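Local structure of vaginolysin (Gardnerella vaginalis, 5IMY) at residues N27-L32 and S353-N358; D87-G92 and N104-I109; A111-I116 and A230-P235; V120-F125 and S151-Q156. The protein probably binds cholesterol in host membranes and, as in other cholesterol-dependent cytolysins, is thought to lyse cells by forming pores. One frame throughout, in Å; residues are numbered along the deposited sequence.

Contact 1: residues N27-L32 and S353-N358; sequences NYLWDL and SFVKDN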
loop_
_atom_site.group_PDB
_atom_site.type_symbol
_atom_site.label_atom_id
_atom_site.label_comp_id
_atom_site.label_asym_id
_atom_site.label_seq_id
_atom_site.Cartn_x
_atom_site.Cartn_y
_atom_site.Cartn_z
ATOM N N ASN A 27 33.568 -39.040 29.234
ATOM C CA ASN A 27 34.316 -37.828 28.911
ATOM C C ASN A 27 34.255 -37.524 27.421
ATOM O O ASN A 27 34.211 -36.355 27.022
ATOM C CB ASN A 27 35.768 -37.967 29.371
ATOM C CG ASN A 27 35.924 -37.802 30.869
ATOM O OD1 ASN A 27 35.097 -37.171 31.527
ATOM N ND2 ASN A 27 36.994 -38.365 31.416
ATOM N N TYR A 28 34.250 -38.561 26.580
ATOM C CA TYR A 28 34.190 -38.335 25.140
ATOM C C TYR A 28 32.851 -37.732 24.732
ATOM O O TYR A 28 32.808 -36.801 23.919
ATOM C CB TYR A 28 34.439 -39.644 24.393
ATOM C CG TYR A 28 34.281 -39.526 22.895
ATOM C CD1 TYR A 28 35.208 -38.828 22.134
ATOM C CD2 TYR A 28 33.205 -40.112 22.242
ATOM C CE1 TYR A 28 35.068 -38.714 20.764
ATOM C CE2 TYR A 28 33.056 -40.006 20.872
ATOM C CZ TYR A 28 33.991 -39.304 20.138
ATOM O OH TYR A 28 33.851 -39.194 18.774
ATOM N N LEU A 29 31.749 -38.241 25.285
ATOM C CA LEU A 29 30.436 -37.716 24.926
ATOM C C LEU A 29 30.196 -36.340 25.532
ATOM O O LEU A 29 29.500 -35.515 24.932
ATOM C CB LEU A 29 29.343 -38.689 25.371
ATOM C CG LEU A 29 29.449 -40.119 24.833
ATOM C CD1 LEU A 29 28.263 -40.949 25.301
ATOM C CD2 LEU A 29 29.551 -40.139 23.314
ATOM N N TRP A 30 30.759 -36.073 26.713
ATOM C CA TRP A 30 30.594 -34.764 27.336
ATOM C C TRP A 30 31.428 -33.697 26.642
ATOM O O TRP A 30 31.010 -32.535 26.572
ATOM C CB TRP A 30 30.975 -34.833 28.815
ATOM C CG TRP A 30 29.906 -35.372 29.719
ATOM C CD1 TRP A 30 28.555 -35.259 29.556
ATOM C CD2 TRP A 30 30.104 -36.108 30.930
ATOM N NE1 TRP A 30 27.901 -35.876 30.594
ATOM C CE2 TRP A 30 28.829 -36.408 31.450
ATOM C CE3 TRP A 30 31.236 -36.542 31.628
ATOM C CZ2 TRP A 30 28.655 -37.122 32.634
ATOM C CZ3 TRP A 30 31.061 -37.249 32.803
ATOM C CH2 TRP A 30 29.781 -37.534 33.293
ATOM N N ASP A 31 32.600 -34.062 26.128
ATOM C CA ASP A 31 33.534 -33.102 25.558
ATOM C C ASP A 31 33.340 -32.896 24.061
ATOM O O ASP A 31 34.176 -32.241 23.428
ATOM C CB ASP A 31 34.972 -33.543 25.840
ATOM C CG ASP A 31 35.272 -33.640 27.322
ATOM O OD1 ASP A 31 34.452 -33.152 28.130
ATOM O OD2 ASP A 31 36.330 -34.200 27.680
ATOM N N LEU A 32 32.273 -33.438 23.480
ATOM C CA LEU A 32 31.943 -33.115 22.099
ATOM C C LEU A 32 31.645 -31.626 21.977
ATOM O O LEU A 32 30.938 -31.047 22.806
ATOM C CB LEU A 32 30.739 -33.931 21.628
ATOM C CG LEU A 32 30.914 -35.446 21.524
ATOM C CD1 LEU A 32 29.556 -36.113 21.401
ATOM C CD2 LEU A 32 31.801 -35.818 20.345
ATOM N N SER A 353 16.687 -35.745 21.708
ATOM C CA SER A 353 17.474 -34.979 22.659
ATOM C C SER A 353 18.937 -35.372 22.516
ATOM O O SER A 353 19.257 -36.518 22.188
ATOM C CB SER A 353 17.003 -35.218 24.099
ATOM O OG SER A 353 15.650 -34.831 24.263
ATOM N N PHE A 354 19.823 -34.410 22.757
ATOM C CA PHE A 354 21.252 -34.669 22.645
ATOM C C PHE A 354 21.725 -35.560 23.786
ATOM O O PHE A 354 21.333 -35.383 24.941
ATOM C CB PHE A 354 22.037 -33.358 22.653
ATOM C CG PHE A 354 21.919 -32.569 21.380
ATOM C CD1 PHE A 354 22.532 -33.010 20.218
ATOM C CD2 PHE A 354 21.209 -31.380 21.347
ATOM C CE1 PHE A 354 22.431 -32.286 19.046
ATOM C CE2 PHE A 354 21.105 -30.651 20.178
ATOM C CZ PHE A 354 21.717 -31.104 19.025
ATOM N N VAL A 355 22.581 -36.527 23.452
ATOM C CA VAL A 355 23.129 -37.422 24.467
ATOM C C VAL A 355 24.016 -36.649 25.435
ATOM O O VAL A 355 24.054 -36.946 26.635
ATOM C CB VAL A 355 23.901 -38.574 23.795
ATOM C CG1 VAL A 355 24.608 -39.440 24.837
ATOM C CG2 VAL A 355 22.957 -39.418 22.950
ATOM N N LYS A 356 24.737 -35.644 24.933
ATOM C CA LYS A 356 25.723 -34.948 25.754
ATOM C C LYS A 356 25.085 -34.349 27.002
ATOM O O LYS A 356 25.591 -34.525 28.116
ATOM C CB LYS A 356 26.413 -33.859 24.928
ATOM C CG LYS A 356 27.518 -33.121 25.682
ATOM C CD LYS A 356 27.477 -31.615 25.448
ATOM C CE LYS A 356 28.286 -31.193 24.228
ATOM N NZ LYS A 356 29.232 -30.094 24.575
ATOM N N ASP A 357 23.972 -33.627 26.837
ATOM C CA ASP A 357 23.366 -32.891 27.941
ATOM C C ASP A 357 21.863 -33.124 28.065
ATOM O O ASP A 357 21.207 -32.428 28.848
ATOM C CB ASP A 357 23.642 -31.391 27.790
ATOM C CG ASP A 357 23.222 -30.855 26.436
ATOM O OD1 ASP A 357 22.447 -31.543 25.739
ATOM O OD2 ASP A 357 23.667 -29.747 26.071
ATOM N N ASN A 358 21.301 -34.072 27.319
ATOM C CA ASN A 358 19.880 -34.402 27.399
ATOM C C ASN A 358 18.986 -33.224 27.019
ATOM O O ASN A 358 17.791 -33.222 27.336
ATOM C CB ASN A 358 19.512 -34.908 28.798
ATOM C CG ASN A 358 20.317 -36.127 29.203
ATOM O OD1 ASN A 358 20.117 -37.219 28.673
ATOM N ND2 ASN A 358 21.231 -35.946 30.150
#
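Leu29 meets the 353-358 segment twice, once through its side chain and once through its backbone. Leu29 CD1 lies 4.0 Å from Val355 CG1, where the two branched side chains cross obliquely. Leu29 O sits 3.2 Å from Lys356 CG, which is brought there because CG stands anti to the lysine's own backbone N (chi1 -177°). Trp30 is the last residue in helical conformation. Its CB points away from the other segment, yet the indole reaches back, and Trp30 CD1 comes within 3.4 Å of Lys356 O, the oxygen at the ring edge and near the ring plane. Helix 22-30, near the N-terminus, lies beside the end of strand 347-354 in the large antiparallel sheet of the cytolysin. Here the chain has just left the strand, and the neighbouring strand 253-261 contributes Pro253, which both Leu32 and Val355 touch. Beyond Trp30, Asp31 is the first residue out of helical angles; Leu32 points its CB toward the 353-358 segment and offers its carbonyl to Lys356. The lysine chain bends at chi2, chi3 and chi4, and Lys356 NZ gives a hydrogen bond of 2.6 Å to Leu32 O, at a C=O...N angle of 172°, almost in line with the carbonyl. Trp30 O lies farther off, 3.6 Å from Lys356 NZ, and the carbonyls gathered at this helix end would be expected to attract the ammonium group.

Contact 2: residues D87-G92 and N104-I109; sequences DRVYPG and NMPSLI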
loop_
_atom_site.group_PDB
_atom_site.type_symbol
_atom_site.label_atom_id
_atom_site.label_comp_id
_atom_site.label_asym_id
_atom_site.label_seq_id
_atom_site.Cartn_x
_atom_site.Cartn_y
_atom_site.Cartn_z
ATOM N N ASP A 87 10.336 -47.388 10.822
ATOM C CA ASP A 87 11.253 -48.483 11.125
ATOM C C ASP A 87 12.303 -48.078 12.153
ATOM O O ASP A 87 12.718 -48.905 12.972
ATOM C CB ASP A 87 11.944 -48.958 9.847
ATOM C CG ASP A 87 11.112 -49.954 9.066
ATOM O OD1 ASP A 87 10.469 -50.820 9.696
ATOM O OD2 ASP A 87 11.104 -49.873 7.819
ATOM N N ARG A 88 12.742 -46.822 12.127
ATOM C CA ARG A 88 13.868 -46.375 12.937
ATOM C C ARG A 88 13.470 -45.367 14.005
ATOM O O ARG A 88 14.348 -44.757 14.623
ATOM C CB ARG A 88 14.947 -45.768 12.039
ATOM C CG ARG A 88 15.366 -46.678 10.898
ATOM C CD ARG A 88 15.114 -46.066 9.530
ATOM N NE ARG A 88 16.328 -46.091 8.722
ATOM C CZ ARG A 88 16.354 -46.114 7.394
ATOM N NH1 ARG A 88 15.226 -46.131 6.695
ATOM N NH2 ARG A 88 17.520 -46.133 6.763
ATOM N N VAL A 89 12.177 -45.174 14.237
ATOM C CA VAL A 89 11.692 -44.217 15.223
ATOM C C VAL A 89 11.041 -45.009 16.345
ATOM O O VAL A 89 9.965 -45.592 16.168
ATOM C CB VAL A 89 10.713 -43.207 14.611
ATOM C CG1 VAL A 89 10.134 -42.299 15.691
ATOM C CG2 VAL A 89 11.416 -42.384 13.549
ATOM N N TYR A 90 11.696 -45.035 17.501
ATOM C CA TYR A 90 11.117 -45.628 18.692
ATOM C C TYR A 90 11.734 -44.957 19.904
ATOM O O TYR A 90 12.865 -44.462 19.825
ATOM C CB TYR A 90 11.345 -47.147 18.750
ATOM C CG TYR A 90 12.770 -47.598 18.498
ATOM C CD1 TYR A 90 13.657 -47.793 19.548
ATOM C CD2 TYR A 90 13.218 -47.848 17.207
ATOM C CE1 TYR A 90 14.956 -48.215 19.318
ATOM C CE2 TYR A 90 14.510 -48.269 16.967
ATOM C CZ TYR A 90 15.374 -48.451 18.022
ATOM O OH TYR A 90 16.661 -48.872 17.779
ATOM N N PRO A 91 11.015 -44.896 21.027
ATOM C CA PRO A 91 11.627 -44.381 22.258
ATOM C C PRO A 91 12.929 -45.097 22.574
ATOM O O PRO A 91 12.948 -46.326 22.687
ATOM C CB PRO A 91 10.555 -44.652 23.323
ATOM C CG PRO A 91 9.271 -44.719 22.566
ATOM C CD PRO A 91 9.606 -45.280 21.220
ATOM N N GLY A 92 14.024 -44.348 22.696
ATOM C CA GLY A 92 15.314 -44.922 23.022
ATOM C C GLY A 92 16.244 -45.155 21.848
ATOM O O GLY A 92 17.364 -45.635 22.058
ATOM N N ASN A 104 14.365 -36.266 7.847
ATOM C CA ASN A 104 13.342 -37.088 8.487
ATOM C C ASN A 104 13.466 -38.559 8.103
ATOM O O ASN A 104 12.479 -39.298 8.113
ATOM C CB ASN A 104 11.933 -36.575 8.166
ATOM C CG ASN A 104 10.970 -36.749 9.327
ATOM O OD1 ASN A 104 11.383 -36.834 10.483
ATOM N ND2 ASN A 104 9.680 -36.800 9.023
ATOM N N MET A 105 14.678 -38.995 7.764
ATOM C CA MET A 105 14.975 -40.402 7.496
ATOM C C MET A 105 16.181 -40.823 8.324
ATOM O O MET A 105 17.204 -41.261 7.789
ATOM C CB MET A 105 15.227 -40.629 6.006
ATOM C CG MET A 105 13.970 -40.622 5.155
ATOM S SD MET A 105 12.781 -41.887 5.647
ATOM C CE MET A 105 13.769 -43.377 5.507
ATOM N N PRO A 106 16.089 -40.711 9.648
ATOM C CA PRO A 106 17.264 -40.963 10.485
ATOM C C PRO A 106 17.735 -42.403 10.374
ATOM O O PRO A 106 16.942 -43.332 10.202
ATOM C CB PRO A 106 16.767 -40.640 11.898
ATOM C CG PRO A 106 15.296 -40.875 11.840
ATOM C CD PRO A 106 14.874 -40.488 10.450
ATOM N N SER A 107 19.050 -42.577 10.465
ATOM C CA SER A 107 19.672 -43.892 10.487
ATOM C C SER A 107 20.164 -44.187 11.896
ATOM O O SER A 107 20.689 -43.302 12.580
ATOM C CB SER A 107 20.837 -43.971 9.497
ATOM O OG SER A 107 21.839 -43.020 9.810
ATOM N N LEU A 108 19.987 -45.432 12.325
ATOM C CA LEU A 108 20.360 -45.817 13.675
ATOM C C LEU A 108 21.877 -45.855 13.827
ATOM O O LEU A 108 22.628 -45.991 12.856
ATOM C CB LEU A 108 19.774 -47.184 14.022
ATOM C CG LEU A 108 18.252 -47.296 13.940
ATOM C CD1 LEU A 108 17.821 -48.752 13.950
ATOM C CD2 LEU A 108 17.605 -46.539 15.086
ATOM N N ILE A 109 22.322 -45.718 15.070
ATOM C CA ILE A 109 23.706 -45.976 15.447
ATOM C C ILE A 109 23.744 -47.385 16.015
ATOM O O ILE A 109 23.185 -47.649 17.085
ATOM C CB ILE A 109 24.227 -44.953 16.465
ATOM C CG1 ILE A 109 24.153 -43.537 15.889
ATOM C CG2 ILE A 109 25.666 -45.282 16.860
ATOM C CD1 ILE A 109 24.359 -42.452 16.923
#
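Arg88 brings its side chain up against Pro106 O: CB, CG, CD and NE all lie within 4 Å of that oxygen. Arg88 NE is the nearest, 3.2 Å from Pro106 O, but its N-H points badly and no hydrogen bond results. The chain bends at chi2 and chi3, and beyond NE the guanidinium reaches Met105, with Arg88 NH1 3.3 Å from Met105 CE. Nearer the backbone, Arg88 CB lies 4.1 Å from Leu108 CG.

Leu108 fills the next position. Leu108 CD2 sits 3.7 Å from Arg88 O and 4.0 Å from Tyr90 CE2, its side chain crossing that of the tyrosine at about a right angle. Tyr90 CG stands between the backbone N and the carbonyl carbon (chi1 49°), and from there the ring end comes to Leu108. Val89 makes a looser apolar contact, Val89 CG2 to Pro106 CG at 4.5 Å. Elsewhere in the fold, Tyr90 touches Lys139 and Val142 of helix 139-158, while Pro106 packs on Phe95 and Tyr350.

No hydrogen bond joins the segments. These are two irregular arms on either side of strand 94-96 and helix 99-102 in the sequence, the second leaving the helix through a Schellman motif at Asn104. Packed mainly by side chains against each other and against backbone carbonyls, they close a short loop-strand-helix-loop unit whose strand 94-96 pairs with 253-261 in the antiparallel sheet.

Contact 3: residues A111-I116 and A230-P235; sequences ANRAPI and ADFFAP
Asp231 approaches Ala114 loosely and leads into Phe232, whose carbonyl is the polar centre of the contact. Phe232 O accepts from Ala114 N at 2.6 Å and from Arg113 NE at 2.7 Å. The two donors come from opposite faces of the carbonyl plane, NE standing 41° out of it, while the oxygen lies in the plane of the guanidinium at its edge. The arginine doubles back to get there: CG is anti to the carbonyl carbon (chi1 -66°), with further bends at chi2 and chi3. A water donates to Phe232 O and to Ala114 O, and accepts from Arg113 NH2.

The Phe232 side chain runs beside Arg113, pointing the same way, with ring and guanidinium planes 59° apart and Arg113 NH2 3.4 Å from Phe232 CD1 at the ring edge. Phe232 CE1 meets Ile116 CD1 at 3.8 Å. Phe233 lies across from Arg113 and presents its ring edge to Ala111, Phe233 CD1 being 3.9 Å from Ala111 CB. Ala234 CB lies 3.4 Å from Asn112 CB.

The backbones form a single beta bridge, Arg113 with Phe233, isolated between two loops and reinforced by the arginine's bond to the facing loop's carbonyl.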
loop_
_atom_site.group_PDB
_atom_site.type_symbol
_atom_site.label_atom_id
_atom_site.label_comp_id
_atom_site.label_asym_id
_atom_site.label_seq_id
_atom_site.Cartn_x
_atom_site.Cartn_y
_atom_site.Cartn_z
ATOM N N ALA A 111 25.205 -50.205 18.036
ATOM C CA ALA A 111 26.126 -50.300 19.159
ATOM C C ALA A 111 25.507 -51.212 20.202
ATOM O O ALA A 111 24.288 -51.407 20.235
ATOM C CB ALA A 111 26.433 -48.927 19.762
ATOM N N ASN A 112 26.362 -51.778 21.042
ATOM C CA ASN A 112 25.875 -52.599 22.136
ATOM C C ASN A 112 25.173 -51.710 23.150
ATOM O O ASN A 112 25.806 -50.853 23.772
ATOM C CB ASN A 112 27.026 -53.360 22.788
ATOM C CG ASN A 112 27.793 -54.213 21.800
ATOM O OD1 ASN A 112 27.245 -54.656 20.791
ATOM N ND2 ASN A 112 29.067 -54.450 22.086
ATOM N N ARG A 113 23.872 -51.910 23.314
ATOM C CA ARG A 113 23.039 -51.050 24.136
ATOM C C ARG A 113 22.825 -51.643 25.526
ATOM O O ARG A 113 23.017 -52.840 25.759
ATOM C CB ARG A 113 21.682 -50.815 23.465
ATOM C CG ARG A 113 21.760 -50.021 22.173
ATOM C CD ARG A 113 22.130 -48.570 22.432
ATOM N NE ARG A 113 21.140 -47.902 23.270
ATOM C CZ ARG A 113 19.990 -47.406 22.824
ATOM N NH1 ARG A 113 19.674 -47.497 21.539
ATOM N NH2 ARG A 113 19.152 -46.816 23.665
ATOM N N ALA A 114 22.416 -50.783 26.445
ATOM C CA ALA A 114 22.013 -51.166 27.785
ATOM C C ALA A 114 20.498 -51.143 27.902
ATOM O O ALA A 114 19.810 -50.541 27.073
ATOM C CB ALA A 114 22.621 -50.213 28.818
ATOM N N PRO A 115 19.934 -51.797 28.916
ATOM C CA PRO A 115 18.489 -51.689 29.132
ATOM C C PRO A 115 18.074 -50.237 29.305
ATOM O O PRO A 115 18.869 -49.383 29.705
ATOM C CB PRO A 115 18.256 -52.499 30.411
ATOM C CG PRO A 115 19.388 -53.463 30.454
ATOM C CD PRO A 115 20.561 -52.744 29.854
ATOM N N ILE A 116 16.810 -49.961 28.993
ATOM C CA ILE A 116 16.270 -48.613 29.067
ATOM C C ILE A 116 14.837 -48.692 29.572
ATOM O O ILE A 116 14.106 -49.643 29.279
ATOM C CB ILE A 116 16.348 -47.898 27.698
ATOM C CG1 ILE A 116 15.931 -46.435 27.824
ATOM C CG2 ILE A 116 15.490 -48.617 26.659
ATOM C CD1 ILE A 116 16.579 -45.549 26.783
ATOM N N ALA A 230 27.299 -42.161 29.286
ATOM C CA ALA A 230 27.791 -43.527 29.201
ATOM C C ALA A 230 26.700 -44.459 29.699
ATOM O O ALA A 230 25.913 -44.112 30.582
ATOM C CB ALA A 230 29.069 -43.715 30.015
ATOM N N ASP A 231 26.646 -45.652 29.120
ATOM C CA ASP A 231 25.424 -46.443 29.172
ATOM C C ASP A 231 24.376 -45.712 28.336
ATOM O O ASP A 231 24.538 -44.533 28.022
ATOM C CB ASP A 231 24.947 -46.671 30.607
ATOM C CG ASP A 231 23.713 -45.859 30.957
ATOM O OD1 ASP A 231 22.627 -46.162 30.415
ATOM O OD2 ASP A 231 23.823 -44.927 31.781
ATOM N N PHE A 232 23.273 -46.389 28.042
ATOM C CA PHE A 232 22.699 -46.414 26.701
ATOM C C PHE A 232 23.394 -47.579 26.019
ATOM O O PHE A 232 22.757 -48.398 25.354
ATOM C CB PHE A 232 22.916 -45.141 25.868
ATOM C CG PHE A 232 21.827 -44.107 25.996
ATOM C CD1 PHE A 232 20.531 -44.385 25.599
ATOM C CD2 PHE A 232 22.123 -42.831 26.455
ATOM C CE1 PHE A 232 19.537 -43.422 25.692
ATOM C CE2 PHE A 232 21.135 -41.867 26.548
ATOM C CZ PHE A 232 19.844 -42.162 26.166
ATOM N N PHE A 233 24.707 -47.651 26.223
ATOM C CA PHE A 233 25.581 -48.645 25.636
ATOM C C PHE A 233 25.988 -49.694 26.668
ATOM O O PHE A 233 25.725 -49.572 27.866
ATOM C CB PHE A 233 26.834 -47.971 25.072
ATOM C CG PHE A 233 26.568 -46.698 24.325
ATOM C CD1 PHE A 233 26.262 -46.729 22.979
ATOM C CD2 PHE A 233 26.646 -45.470 24.967
ATOM C CE1 PHE A 233 26.028 -45.564 22.282
ATOM C CE2 PHE A 233 26.411 -44.300 24.274
ATOM C CZ PHE A 233 26.104 -44.346 22.929
ATOM N N ALA A 234 26.679 -50.727 26.185
ATOM C CA ALA A 234 27.131 -51.843 27.014
ATOM C C ALA A 234 28.167 -51.382 28.038
ATOM O O ALA A 234 28.609 -50.224 27.996
ATOM C CB ALA A 234 27.716 -52.947 26.132
ATOM N N PRO A 235 28.562 -52.244 28.979
ATOM C CA PRO A 235 29.538 -51.835 30.002
ATOM C C PRO A 235 30.938 -51.471 29.513
ATOM O O PRO A 235 31.452 -50.417 29.901
ATOM C CB PRO A 235 29.573 -53.058 30.930
ATOM C CG PRO A 235 28.181 -53.585 30.854
ATOM C CD PRO A 235 27.800 -53.429 29.404
HETATM O O HOH W 1 19.849 -47.975 26.636
#

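Contact 4: residues V120-F125 and S151-Q156; sequences VDLPGF and SKWNAQ
Trp153 of helix 139-158 meets the 120-125 loop through one hydrogen bond and several apolar contacts. The hydrogen bond from Trp153 NE1 to Pro123 O is nearly straight, with the oxygen at the indole edge and near its plane; it is modelled at 2.4 Å, too short to be taken literally. Trp153 CB points toward the loop, and CG stands anti to the backbone N (chi1 -175°).

Ring contacts come next. Leu122 makes a CH-pi contact: Leu122 CB lies 3.7 Å from the centroid of the five-membered ring of Trp153, 19° off the normal, over a face. Phe125 packs obliquely against the same ring, planes 52° apart and centroids separated by 4.9 Å. Trp153 CD1 sits over one face of the phenylalanine toward its rim, 3.3 Å from Phe125 CE2.

The aliphatic contacts are looser. Pro123 CD reaches Trp153 CZ2 at 4.0 Å, and Lys152 CE lies beside the edge of the phenylalanine, 4.0 Å from Phe125 CE1, while its NZ goes on to bond Glu129 O. Tyr157 meets the indole from the next turn of the helix.

The loop joins the paired strands 116-120 and 131-134, and its backbone carbonyl supplies an acceptor for the N-H of a buried indole. That hydrogen bond, though its length is doubtful, together with the contacts on Leu122 and Phe125 probably limits rotation of the ring.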
loop_
_atom_site.group_PDB
_atom_site.type_symbol
_atom_site.label_atom_id
_atom_site.label_comp_id
_atom_site.label_asym_id
_atom_site.label_seq_id
_atom_site.Cartn_x
_atom_site.Cartn_y
_atom_site.Cartn_z
ATOM N N VAL A 120 4.789 -44.090 30.090
ATOM C CA VAL A 120 3.633 -43.598 29.354
ATOM C C VAL A 120 2.818 -42.718 30.289
ATOM O O VAL A 120 2.634 -43.047 31.466
ATOM C CB VAL A 120 2.782 -44.757 28.794
ATOM C CG1 VAL A 120 2.163 -45.577 29.922
ATOM C CG2 VAL A 120 1.714 -44.231 27.851
ATOM N N ASP A 121 2.334 -41.594 29.763
ATOM C CA ASP A 121 1.675 -40.569 30.569
ATOM C C ASP A 121 0.162 -40.729 30.598
ATOM O O ASP A 121 -0.572 -39.740 30.522
ATOM C CB ASP A 121 2.062 -39.191 30.041
ATOM C CG ASP A 121 1.566 -38.945 28.631
ATOM O OD1 ASP A 121 1.157 -39.915 27.959
ATOM O OD2 ASP A 121 1.589 -37.775 28.190
ATOM N N LEU A 122 -0.337 -41.960 30.726
ATOM C CA LEU A 122 -1.776 -42.189 30.709
ATOM C C LEU A 122 -2.369 -41.994 32.104
ATOM O O LEU A 122 -1.737 -42.350 33.102
ATOM C CB LEU A 122 -2.088 -43.597 30.212
ATOM C CG LEU A 122 -1.913 -43.802 28.707
ATOM C CD1 LEU A 122 -1.917 -45.279 28.350
ATOM C CD2 LEU A 122 -3.007 -43.072 27.944
ATOM N N PRO A 123 -3.579 -41.444 32.207
ATOM C CA PRO A 123 -4.166 -41.217 33.530
ATOM C C PRO A 123 -4.551 -42.526 34.199
ATOM O O PRO A 123 -4.839 -43.528 33.542
ATOM C CB PRO A 123 -5.398 -40.359 33.230
ATOM C CG PRO A 123 -5.796 -40.768 31.870
ATOM C CD PRO A 123 -4.518 -41.086 31.130
ATOM N N GLY A 124 -4.571 -42.495 35.525
ATOM C CA GLY A 124 -4.675 -43.705 36.313
ATOM C C GLY A 124 -3.305 -44.105 36.811
ATOM O O GLY A 124 -2.486 -43.242 37.140
ATOM N N PHE A 125 -3.035 -45.408 36.861
ATOM C CA PHE A 125 -1.700 -45.907 37.174
ATOM C C PHE A 125 -1.246 -45.522 38.576
ATOM O O PHE A 125 -1.769 -44.575 39.177
ATOM C CB PHE A 125 -0.677 -45.385 36.155
ATOM C CG PHE A 125 -0.588 -46.203 34.895
ATOM C CD1 PHE A 125 -0.554 -47.585 34.945
ATOM C CD2 PHE A 125 -0.528 -45.582 33.658
ATOM C CE1 PHE A 125 -0.469 -48.334 33.791
ATOM C CE2 PHE A 125 -0.442 -46.327 32.498
ATOM C CZ PHE A 125 -0.412 -47.705 32.566
ATOM N N SER A 151 -2.079 -52.059 26.427
ATOM C CA SER A 151 -2.977 -53.184 26.663
ATOM C C SER A 151 -3.284 -53.346 28.148
ATOM O O SER A 151 -4.413 -53.686 28.522
ATOM C CB SER A 151 -2.363 -54.464 26.097
ATOM O OG SER A 151 -2.911 -55.615 26.714
ATOM N N LYS A 152 -2.294 -53.104 29.009
ATOM C CA LYS A 152 -2.526 -53.210 30.446
ATOM C C LYS A 152 -3.370 -52.049 30.954
ATOM O O LYS A 152 -4.220 -52.230 31.834
ATOM C CB LYS A 152 -1.193 -53.265 31.192
ATOM C CG LYS A 152 -1.337 -53.310 32.710
ATOM C CD LYS A 152 0.008 -53.352 33.414
ATOM C CE LYS A 152 0.826 -52.102 33.128
ATOM N NZ LYS A 152 1.974 -51.958 34.063
ATOM N N TRP A 153 -3.146 -50.847 30.419
ATOM C CA TRP A 153 -3.942 -49.696 30.833
ATOM C C TRP A 153 -5.392 -49.844 30.391
ATOM O O TRP A 153 -6.315 -49.578 31.170
ATOM C CB TRP A 153 -3.338 -48.412 30.265
ATOM C CG TRP A 153 -4.025 -47.164 30.734
ATOM C CD1 TRP A 153 -3.718 -46.430 31.842
ATOM C CD2 TRP A 153 -5.134 -46.506 30.110
ATOM N NE1 TRP A 153 -4.566 -45.355 31.946
ATOM C CE2 TRP A 153 -5.445 -45.379 30.896
ATOM C CE3 TRP A 153 -5.893 -46.759 28.964
ATOM C CZ2 TRP A 153 -6.482 -44.506 30.572
ATOM C CZ3 TRP A 153 -6.922 -45.891 28.644
ATOM C CH2 TRP A 153 -7.207 -44.779 29.446
ATOM N N ASN A 154 -5.615 -50.275 29.146
ATOM C CA ASN A 154 -6.977 -50.432 28.647
ATOM C C ASN A 154 -7.765 -51.446 29.466
ATOM O O ASN A 154 -8.988 -51.318 29.602
ATOM C CB ASN A 154 -6.954 -50.851 27.177
ATOM C CG ASN A 154 -6.438 -49.757 26.264
ATOM O OD1 ASN A 154 -6.515 -48.572 26.590
ATOM N ND2 ASN A 154 -5.915 -50.149 25.108
ATOM N N ALA A 155 -7.091 -52.457 30.019
ATOM C CA ALA A 155 -7.789 -53.483 30.785
ATOM C C ALA A 155 -8.086 -53.020 32.206
ATOM O O ALA A 155 -9.146 -53.339 32.755
ATOM C CB ALA A 155 -6.965 -54.771 30.808
ATOM N N GLN A 156 -7.169 -52.268 32.816
ATOM C CA GLN A 156 -7.344 -51.823 34.193
ATOM C C GLN A 156 -8.095 -50.504 34.305
ATOM O O GLN A 156 -8.810 -50.294 35.292
ATOM C CB GLN A 156 -5.983 -51.672 34.879
ATOM C CG GLN A 156 -5.259 -52.980 35.150
ATOM C CD GLN A 156 -4.032 -52.790 36.023
ATOM O OE1 GLN A 156 -3.920 -51.800 36.748
ATOM N NE2 GLN A 156 -3.103 -53.736 35.957
#

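Contact 3 is the hub of the group. Toward contact 1, 15 Å away between centres, Leu29 CD1 packs on Phe233 CE2 at 4.0 Å. Toward contact 2, at 16 Å, Gly92 O lies 2.7 Å from Arg113 NH2, a probable hydrogen bond, and Gly92 CA packs against Ile116 CD1. Contacts 1 and 2 do not touch directly, their nearest atoms being about 7 Å apart. Contact 4 stands apart, with its nearest atoms about 9 Å from contact 2 and about 15 Å from contact 1; it is nested within the loop that contact 3 closes. In relatives, cholesterol recognition belongs to the C-terminal beta-sandwich domain, so none of the four is expected at that site.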